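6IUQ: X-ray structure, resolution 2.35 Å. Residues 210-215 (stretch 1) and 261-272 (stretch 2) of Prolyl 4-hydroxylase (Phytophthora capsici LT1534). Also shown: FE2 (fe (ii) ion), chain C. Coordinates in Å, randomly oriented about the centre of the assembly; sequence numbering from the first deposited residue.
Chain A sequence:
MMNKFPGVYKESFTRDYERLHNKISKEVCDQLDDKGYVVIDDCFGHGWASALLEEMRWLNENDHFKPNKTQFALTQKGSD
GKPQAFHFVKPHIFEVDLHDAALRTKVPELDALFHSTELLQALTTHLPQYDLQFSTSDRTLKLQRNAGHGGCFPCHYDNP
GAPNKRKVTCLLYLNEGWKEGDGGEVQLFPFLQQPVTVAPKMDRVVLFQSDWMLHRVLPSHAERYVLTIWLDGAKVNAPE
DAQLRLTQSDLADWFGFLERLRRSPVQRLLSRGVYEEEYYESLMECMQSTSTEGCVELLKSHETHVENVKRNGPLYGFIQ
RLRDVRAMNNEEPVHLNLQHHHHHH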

ATOM      1  N   SER A 210       3.046   5.180  -2.359  1.00 13.40           N
ATOM      2  CA  SER A 210       3.517   4.995  -0.996  1.00 16.02           C
ATOM      3  C   SER A 210       3.529   6.324  -0.214  1.00 18.87           C
ATOM      4  O   SER A 210       3.208   6.330   0.981  1.00 14.34           O
ATOM      5  N   ASP A 211       3.859   7.444  -0.874  1.00 16.58           N
ATOM      6  CA  ASP A 211       3.988   8.713  -0.151  1.00 16.33           C
ATOM      7  C   ASP A 211       2.750   9.614  -0.156  1.00 19.06           C
ATOM      8  O   ASP A 211       2.750  10.633   0.539  1.00 21.53           O
ATOM      9  N   TRP A 212       1.695   9.280  -0.892  1.00 16.88           N
ATOM     10  CA  TRP A 212       0.466  10.057  -0.705  1.00 16.63           C
ATOM     11  C   TRP A 212      -0.847   9.299  -0.785  1.00 17.45           C
ATOM     12  O   TRP A 212      -1.863   9.888  -1.142  1.00 20.58           O
HETATM   13  N   MSE A 213      -0.843   8.014  -0.438  1.00 15.21           N
HETATM   14  CA  MSE A 213      -2.090   7.274  -0.300  1.00 14.97           C
HETATM   15  C   MSE A 213      -2.308   6.749   1.123  1.00 13.72           C
HETATM   16  O   MSE A 213      -1.707   5.755   1.538  1.00 16.36           O
ATOM     17  N   LEU A 214      -3.191   7.410   1.858  1.00 15.14           N
ATOM     18  CA  LEU A 214      -3.539   6.982   3.212  1.00 18.30           C
ATOM     19  C   LEU A 214      -4.317   5.671   3.134  1.00 15.72           C
ATOM     20  O   LEU A 214      -5.162   5.496   2.244  1.00 18.35           O
ATOM     21  N   HIS A 215      -4.025   4.732   4.029  1.00 13.91           N
ATOM     22  CA  HIS A 215      -4.757   3.455   4.020  1.00 15.46           C
ATOM     23  C   HIS A 215      -4.671   2.757   5.359  1.00 14.40           C
ATOM     24  O   HIS A 215      -3.930   3.169   6.242  1.00 15.07           O
ATOM     25  N   LEU A 261      -3.506  19.131  -3.495  1.00 18.51           N
ATOM     26  CA  LEU A 261      -3.380  18.600  -2.140  1.00 19.63           C
ATOM     27  C   LEU A 261      -3.570  17.091  -2.137  1.00 19.53           C
ATOM     28  O   LEU A 261      -2.784  16.364  -1.529  1.00 17.17           O
ATOM     29  N   ARG A 262      -4.603  16.632  -2.846  1.00 15.22           N
ATOM     30  CA  ARG A 262      -4.934  15.224  -2.913  1.00 15.93           C
ATOM     31  C   ARG A 262      -3.755  14.377  -3.396  1.00 18.43           C
ATOM     32  O   ARG A 262      -3.579  13.236  -2.944  1.00 16.19           O
ATOM     33  N   ARG A 263      -2.936  14.946  -4.287  1.00 16.03           N
ATOM     34  CA  ARG A 263      -1.847  14.209  -4.932  1.00 17.95           C
ATOM     35  C   ARG A 263      -0.482  14.583  -4.395  1.00 20.53           C
ATOM     36  O   ARG A 263       0.536  14.287  -5.011  1.00 17.51           O
ATOM     37  N   SER A 264      -0.462  15.242  -3.247  1.00 21.27           N
ATOM     38  CA  SER A 264       0.787  15.721  -2.681  1.00 21.75           C
ATOM     39  C   SER A 264       1.069  15.051  -1.356  1.00 20.22           C
ATOM     40  O   SER A 264       0.158  14.915  -0.544  1.00 18.27           O
ATOM     41  N   PRO A 265       2.329  14.631  -1.130  1.00 20.35           N
ATOM     42  CA  PRO A 265       2.743  14.024   0.139  1.00 19.38           C
ATOM     43  C   PRO A 265       2.620  14.961   1.337  1.00 20.53           C
ATOM     44  O   PRO A 265       2.689  14.493   2.475  1.00 18.51           O
ATOM     45  N   VAL A 266       2.419  16.252   1.103  1.00 18.43           N
ATOM     46  CA  VAL A 266       2.302  17.198   2.203  1.00 22.72           C
ATOM     47  C   VAL A 266       1.045  16.877   3.029  1.00 24.43           C
ATOM     48  O   VAL A 266       0.945  17.242   4.205  1.00 24.68           O
ATOM     49  N   GLN A 267       0.116  16.135   2.433  1.00 18.66           N
ATOM     50  CA  GLN A 267      -1.099  15.741   3.138  1.00 21.73           C
ATOM     51  C   GLN A 267      -0.818  14.934   4.406  1.00 20.94           C
ATOM     52  O   GLN A 267      -1.645  14.910   5.317  1.00 19.08           O
ATOM     53  N   ARG A 268       0.339  14.273   4.453  1.00 16.19           N
ATOM     54  CA  ARG A 268       0.744  13.467   5.610  1.00 22.58           C
ATOM     55  C   ARG A 268       0.848  14.300   6.902  1.00 24.56           C
ATOM     56  O   ARG A 268       0.746  13.766   8.019  1.00 21.84           O
ATOM     57  N   LEU A 269       1.041  15.606   6.738  1.00 22.79           N
ATOM     58  CA  LEU A 269       1.093  16.528   7.860  1.00 22.33           C
ATOM     59  C   LEU A 269      -0.294  16.905   8.327  1.00 26.10           C
ATOM     60  O   LEU A 269      -0.427  17.622   9.308  1.00 25.02           O
ATOM     61  N   LEU A 270      -1.324  16.445   7.621  1.00 20.32           N
ATOM     62  CA  LEU A 270      -2.675  16.911   7.895  1.00 21.37           C
ATOM     63  C   LEU A 270      -3.634  15.773   8.107  1.00 20.32           C
ATOM     64  O   LEU A 270      -4.753  15.991   8.577  1.00 20.12           O
ATOM     65  N   SER A 271      -3.197  14.561   7.771  1.00 17.65           N
ATOM     66  CA  SER A 271      -4.112  13.417   7.700  1.00 22.64           C
ATOM     67  C   SER A 271      -4.688  13.018   9.054  1.00 17.88           C
ATOM     68  O   SER A 271      -5.846  12.608   9.133  1.00 20.76           O
ATOM     69  N   ARG A 272      -3.893  13.123  10.115  1.00 19.11           N
ATOM     70  CA  ARG A 272      -4.392  12.687  11.417  1.00 22.30           C
ATOM     71  C   ARG A 272      -5.497  13.629  11.878  1.00 18.13           C
ATOM     72  O   ARG A 272      -6.490  13.189  12.455  1.00 22.04           O
TER

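Packing of residues 261-272 against 210-215, centred on W212, whose CA-to-CB bond points toward stretch 2 (chi1 p, chi2 -89°). No direct hydrogen bond joins the stretches; packing around the W212 ring, smaller contacts of D211 and L214, and two waters join them. L261, in the last turn of the helix, stays out of reach. R262, extended through chi1 and chi2 (t, t), sends its end nearer: NH1 lies 4.4 Å from W212 CZ3, and R262 O sits 3.3 Å from W212 CE3. Water 1 lies 2.6 Å from R262 O and 3.1 Å from W212 O, placed to donate to either, bridging the two stretches. Where the chain leaves the helix, R263 (chi1 m) sets its CA over the six-membered ring of W212, 3.7 Å from the centroid, and CG is 3.9 Å from CH2 of W212. S264 points away, its OG accepting from V266 N (3.2 Å). P265 CG meets W212 CD1 at 4.1 Å, and P265 CA approaches D211 O at 3.4 Å. Q267 (p, t) points in; NE2 donates to R262 O (2.8 Å) and S264 O (3.1 Å), while OE1 lies 2.7 Å from water 2, which is placed to donate to it and accepts from L214 N (2.6 Å). R268 (m) lays its guanidinium face over D211 O. S271 CB (p) faces L214 CD2 at 4.4 Å. Beyond the contact, H215 NE2 binds FE2 at 2.3 Å.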

ATOM      1  CB  SER A 210       4.898   4.345  -0.989  1.00 13.58           C
ATOM      2  OG  SER A 210       4.892   3.162  -1.806  1.00 14.12           O
ATOM      3  CB  ASP A 211       5.177   9.519  -0.666  1.00 20.61           C
ATOM      4  CG  ASP A 211       5.197   9.635  -2.165  1.00 21.65           C
ATOM      5  OD1 ASP A 211       4.433   8.905  -2.841  1.00 19.81           O
ATOM      6  OD2 ASP A 211       5.991  10.451  -2.669  1.00 28.73           O
ATOM      7  CB  TRP A 212       0.401  11.238  -1.684  1.00 15.79           C
ATOM      8  CG  TRP A 212       0.640  11.028  -3.153  1.00 18.60           C
ATOM      9  CD1 TRP A 212       1.852  11.082  -3.803  1.00 20.10           C
ATOM     10  CD2 TRP A 212      -0.350  10.851  -4.179  1.00 14.67           C
ATOM     11  NE1 TRP A 212       1.674  10.911  -5.152  1.00 12.71           N
ATOM     12  CE2 TRP A 212       0.338  10.767  -5.414  1.00 12.31           C
ATOM     13  CE3 TRP A 212      -1.744  10.723  -4.173  1.00 16.88           C
ATOM     14  CZ2 TRP A 212      -0.324  10.582  -6.638  1.00 14.76           C
ATOM     15  CZ3 TRP A 212      -2.403  10.547  -5.388  1.00 18.09           C
ATOM     16  CH2 TRP A 212      -1.689  10.475  -6.609  1.00 15.18           C
HETATM   17  CB  MSE A 213      -2.139   6.112  -1.295  1.00 13.44           C
HETATM   18  CG  MSE A 213      -3.392   5.286  -1.204  1.00 13.70           C
HETATM   19 SE   MSE A 213      -5.036   6.353  -1.454  1.00 48.83          SE
HETATM   20  CE  MSE A 213      -4.655   7.146  -3.192  1.00 21.55           C
ATOM     21  CB  LEU A 214      -4.358   8.072   3.940  1.00 17.55           C
ATOM     22  CG  LEU A 214      -4.767   7.755   5.387  1.00 17.04           C
ATOM     23  CD1 LEU A 214      -3.561   7.771   6.315  1.00 13.63           C
ATOM     24  CD2 LEU A 214      -5.857   8.695   5.895  1.00 12.50           C
ATOM     25  CB  HIS A 215      -4.235   2.513   2.923  1.00 10.01           C
ATOM     26  CG  HIS A 215      -2.798   2.123   3.090  1.00 15.02           C
ATOM     27  ND1 HIS A 215      -1.758   2.975   2.792  1.00 12.92           N
ATOM     28  CD2 HIS A 215      -2.232   0.977   3.538  1.00 10.21           C
ATOM     29  CE1 HIS A 215      -0.610   2.365   3.029  1.00 11.85           C
ATOM     30  NE2 HIS A 215      -0.867   1.153   3.499  1.00 18.43           N
ATOM     31  CB  LEU A 261      -4.393  19.276  -1.205  1.00 19.57           C
ATOM     32  CG  LEU A 261      -4.408  18.908   0.276  1.00 20.34           C
ATOM     33  CD1 LEU A 261      -2.995  18.854   0.848  1.00 19.33           C
ATOM     34  CD2 LEU A 261      -5.240  19.924   1.047  1.00 20.73           C
ATOM     35  CB  ARG A 262      -6.154  15.016  -3.822  1.00 16.63           C
ATOM     36  CG  ARG A 262      -6.586  13.574  -3.952  1.00 22.00           C
ATOM     37  CD  ARG A 262      -7.836  13.374  -4.834  1.00 17.57           C
ATOM     38  NE  ARG A 262      -7.629  13.765  -6.234  1.00 20.04           N
ATOM     39  CZ  ARG A 262      -6.935  13.057  -7.117  1.00 21.29           C
ATOM     40  NH1 ARG A 262      -6.335  11.939  -6.732  1.00 25.49           N
ATOM     41  NH2 ARG A 262      -6.805  13.476  -8.373  1.00 18.57           N
ATOM     42  CB  ARG A 263      -1.860  14.447  -6.444  1.00 18.39           C
ATOM     43  CG  ARG A 263      -3.161  14.051  -7.112  1.00 19.55           C
ATOM     44  CD  ARG A 263      -3.106  14.248  -8.607  1.00 22.41           C
ATOM     45  NE  ARG A 263      -2.085  13.400  -9.203  1.00 23.55           N
ATOM     46  CZ  ARG A 263      -0.925  13.853  -9.662  1.00 28.17           C
ATOM     47  NH1 ARG A 263      -0.666  15.149  -9.612  1.00 25.19           N
ATOM     48  NH2 ARG A 263      -0.037  13.015 -10.180  1.00 28.14           N
ATOM     49  CB  SER A 264       0.736  17.238  -2.490  1.00 22.62           C
ATOM     50  OG  SER A 264       1.797  17.656  -1.664  1.00 21.69           O
ATOM     51  CB  PRO A 265       4.210  13.663  -0.106  1.00 22.52           C
ATOM     52  CG  PRO A 265       4.313  13.524  -1.613  1.00 22.19           C
ATOM     53  CD  PRO A 265       3.390  14.565  -2.143  1.00 20.33           C
ATOM     54  CB  VAL A 266       2.289  18.680   1.690  1.00 32.38           C
ATOM     55  CG1 VAL A 266       0.938  19.061   1.090  1.00 29.78           C
ATOM     56  CG2 VAL A 266       2.670  19.645   2.812  1.00 29.28           C
ATOM     57  CB  GLN A 267      -2.021  14.932   2.215  1.00 19.69           C
ATOM     58  CG  GLN A 267      -1.544  13.515   1.884  1.00 13.36           C
ATOM     59  CD  GLN A 267      -2.482  12.827   0.892  1.00 21.89           C
ATOM     60  OE1 GLN A 267      -3.152  11.836   1.233  1.00 19.50           O
ATOM     61  NE2 GLN A 267      -2.554  13.365  -0.336  1.00 15.26           N
ATOM     62  CB  ARG A 268       2.083  12.765   5.317  1.00 15.25           C
ATOM     63  CG  ARG A 268       2.030  11.876   4.076  1.00 14.68           C
ATOM     64  CD  ARG A 268       3.376  11.284   3.700  1.00 13.82           C
ATOM     65  NE  ARG A 268       4.310  12.306   3.266  1.00 16.94           N
ATOM     66  CZ  ARG A 268       5.571  12.067   2.910  1.00 20.25           C
ATOM     67  NH1 ARG A 268       6.067  10.834   2.935  1.00 17.68           N
ATOM     68  NH2 ARG A 268       6.342  13.069   2.541  1.00 19.14           N
ATOM     69  CB  LEU A 269       1.852  17.801   7.480  1.00 26.13           C
ATOM     70  CG  LEU A 269       3.220  17.588   6.820  1.00 27.66           C
ATOM     71  CD1 LEU A 269       3.737  18.887   6.240  1.00 31.24           C
ATOM     72  CD2 LEU A 269       4.213  17.003   7.815  1.00 28.10           C
ATOM     73  CB  LEU A 270      -3.190  17.774   6.751  1.00 20.05           C
ATOM     74  CG  LEU A 270      -2.301  18.917   6.275  1.00 23.31           C
ATOM     75  CD1 LEU A 270      -2.861  19.455   4.970  1.00 22.22           C
ATOM     76  CD2 LEU A 270      -2.229  20.003   7.313  1.00 21.78           C
ATOM     77  CB  SER A 271      -3.416  12.203   7.067  1.00 18.33           C
ATOM     78  OG  SER A 271      -2.362  11.736   7.898  1.00 23.78           O
ATOM     79  CB  ARG A 272      -3.267  12.609  12.454  1.00 21.43           C
ATOM     80  CG  ARG A 272      -3.710  11.985  13.776  1.00 24.93           C
ATOM     81  CD  ARG A 272      -2.539  11.807  14.726  1.00 27.26           C
ATOM     82  NE  ARG A 272      -1.518  10.900  14.198  1.00 24.11           N
ATOM     83  CZ  ARG A 272      -1.503   9.587  14.396  1.00 28.48           C
ATOM     84  NH1 ARG A 272      -2.467   8.994  15.109  1.00 24.49           N
ATOM     85  NH2 ARG A 272      -0.523   8.860  13.871  1.00 24.95           N
TER
HETATM   86 FE   FE2 C 401       0.650  -0.303   4.489  1.00 20.00          FE
HETATM   87  O   HOH W   1      -4.650  11.033  -2.049  1.00 15.59           O
HETATM   88  O   HOH W   2      -4.461   9.490   0.853  1.00 14.61           O